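Local structure of plexin-A4 (Homo sapiens, 4E74) at residues A[37-41]-A[78-82]. The protein is a plexin-family signalling protein, probably a semaphorin receptor, whose cytoplasmic Rho GTPase-binding domain, modelled here, has a ubiquitin-like fold and probably binds Rho-family GTPases. Coordinates in Å, arbitrary orientation, origin at the centre of the assembly. Numbering follows the deposited sequence.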
loop_
_atom_site.group_PDB
_atom_site.type_symbol
_atom_site.label_atom_id
_atom_site.label_comp_id
_atom_site.label_asym_id
_atom_site.label_seq_id
_atom_site.Cartn_x
_atom_site.Cartn_y
_atom_site.Cartn_z
ATOM N N ASP A 37 -2.077 -8.711 -17.412
ATOM C CA ASP A 37 -1.498 -8.422 -16.103
ATOM C C ASP A 37 -0.810 -9.712 -15.656
ATOM O O ASP A 37 -1.311 -10.817 -15.904
ATOM C CB ASP A 37 -2.586 -8.099 -15.072
ATOM C CG ASP A 37 -3.120 -6.655 -15.168
ATOM O OD1 ASP A 37 -2.336 -5.780 -15.537
ATOM O OD2 ASP A 37 -4.272 -6.451 -14.768
ATOM N N THR A 38 0.342 -9.556 -15.063
ATOM C CA THR A 38 0.965 -10.727 -14.409
ATOM C C THR A 38 0.056 -11.152 -13.275
ATOM O O THR A 38 -0.779 -10.391 -12.759
ATOM C CB THR A 38 2.361 -10.416 -13.843
ATOM O OG1 THR A 38 2.283 -9.492 -12.741
ATOM C CG2 THR A 38 3.331 -9.958 -14.944
ATOM N N ILE A 39 0.227 -12.372 -12.773
ATOM C CA ILE A 39 -0.630 -12.754 -11.619
ATOM C C ILE A 39 -0.412 -11.865 -10.384
ATOM O O ILE A 39 -1.346 -11.608 -9.633
ATOM C CB ILE A 39 -0.457 -14.269 -11.247
ATOM C CG1 ILE A 39 -0.809 -15.151 -12.446
ATOM C CG2 ILE A 39 -1.324 -14.613 -10.016
ATOM C CD1 ILE A 39 -2.159 -14.912 -13.075
ATOM N N THR A 40 0.819 -11.406 -10.166
ATOM C CA THR A 40 1.125 -10.444 -9.060
ATOM C C THR A 40 0.314 -9.151 -9.274
ATOM O O THR A 40 -0.311 -8.693 -8.342
ATOM C CB THR A 40 2.604 -10.162 -8.943
ATOM O OG1 THR A 40 3.262 -11.417 -8.595
ATOM C CG2 THR A 40 2.895 -9.140 -7.898
ATOM N N GLN A 41 0.269 -8.675 -10.493
ATOM C CA GLN A 41 -0.519 -7.461 -10.819
ATOM C C GLN A 41 -2.029 -7.690 -10.642
ATOM O O GLN A 41 -2.734 -6.798 -10.146
ATOM C CB GLN A 41 -0.176 -6.985 -12.223
ATOM C CG GLN A 41 1.211 -6.398 -12.337
ATOM C CD GLN A 41 1.637 -6.111 -13.782
ATOM O OE1 GLN A 41 1.257 -6.804 -14.739
ATOM N NE2 GLN A 41 2.405 -5.019 -13.945
ATOM N N ILE A 78 -4.188 -23.023 -7.913
ATOM C CA ILE A 78 -3.339 -21.862 -7.593
ATOM C C ILE A 78 -2.595 -21.356 -8.825
ATOM O O ILE A 78 -1.908 -22.103 -9.524
ATOM C CB ILE A 78 -2.362 -22.168 -6.437
ATOM C CG1 ILE A 78 -3.141 -22.530 -5.147
ATOM C CG2 ILE A 78 -1.407 -20.999 -6.234
ATOM C CD1 ILE A 78 -4.015 -21.422 -4.548
ATOM N N LEU A 79 -2.801 -20.077 -9.149
ATOM C CA LEU A 79 -2.152 -19.406 -10.251
ATOM C C LEU A 79 -1.087 -18.487 -9.703
ATOM O O LEU A 79 -1.265 -17.896 -8.616
ATOM C CB LEU A 79 -3.224 -18.611 -11.043
ATOM C CG LEU A 79 -4.516 -19.315 -11.450
ATOM C CD1 LEU A 79 -5.380 -18.380 -12.307
ATOM C CD2 LEU A 79 -4.188 -20.628 -12.201
ATOM N N GLN A 80 0.043 -18.394 -10.399
ATOM C CA GLN A 80 1.146 -17.575 -9.987
ATOM C C GLN A 80 2.008 -17.153 -11.162
ATOM O O GLN A 80 1.817 -17.633 -12.277
ATOM C CB GLN A 80 2.002 -18.296 -8.911
ATOM C CG GLN A 80 2.605 -19.596 -9.397
ATOM C CD GLN A 80 3.415 -20.305 -8.301
ATOM O OE1 GLN A 80 4.286 -19.693 -7.636
ATOM N NE2 GLN A 80 3.216 -21.596 -8.190
ATOM N N ASP A 81 2.922 -16.242 -10.922
ATOM C CA ASP A 81 3.777 -15.669 -11.990
ATOM C C ASP A 81 4.650 -16.756 -12.683
ATOM O O ASP A 81 4.855 -16.708 -13.889
ATOM C CB ASP A 81 4.726 -14.616 -11.452
ATOM C CG ASP A 81 4.054 -13.270 -11.111
ATOM O OD1 ASP A 81 2.880 -13.038 -11.466
ATOM O OD2 ASP A 81 4.767 -12.454 -10.484
ATOM N N GLU A 82 5.150 -17.719 -11.907
ATOM C CA GLU A 82 5.993 -18.798 -12.451
ATOM C C GLU A 82 5.658 -20.139 -11.834
ATOM O O GLU A 82 5.651 -20.283 -10.605
ATOM C CB GLU A 82 7.469 -18.481 -12.242
ATOM C CG GLU A 82 8.399 -19.482 -12.950
ATOM C CD GLU A 82 9.875 -19.220 -12.692
ATOM O OE1 GLU A 82 10.246 -18.052 -12.467
ATOM O OE2 GLU A 82 10.660 -20.213 -12.720
HETATM O O HOH W 1 2.278 -14.483 -8.553
#
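Start at Leu79, on strand 76-79, where the chain comes up to the first turn of helix 39-50. Leu79 O lies 3.6 Å from CG2 of Ile39, and Leu79 CB is 4.4 Å from CD1 of the same isoleucine, so Ile39, buried and with its CA-to-CB bond directed at segment 78-82, packs on both backbone and side chain here. At Gln80 the side chain starts out away from the helix, and what it offers is main chain: Gln80 O sits 3.6 Å from Ile39 CG1. The polar part of the contact comes at Asp81, whose carboxylate reaches the start of the helix. Asp81 OD1 accepts a hydrogen bond from Thr40 N at 2.9 Å, and Asp81 OD2 takes the Thr40 OG1 hydroxyl at 2.6 Å. A negative charge suits this end of a helix, where first-turn NH groups point back out of the N-terminus and the dipole is positive. Water 1 adds a bridge, donating to Thr40 OG1 at 3.2 Å and accepting from Asp81 N at 3.0 Å. The helix also caps itself: Thr38 is the N-cap and forms a capping box with Gln41, Gln41 N giving to Thr38 OG1 and Thr38 N to Gln41 OE1 (2.9 Å). In this ubiquitin-like fold, the contact thus ties the start of helix 39-50 to the chain around strand 76-79, outermost in the sheet within this chain. Leu67 of strand 65-70 and Tyr101 of helix 98-101 touch Ile39, while Asn96 makes backbone hydrogen bonds with both Ile39 and Asp81, joining the two segments through the loop ahead of helix 98-101.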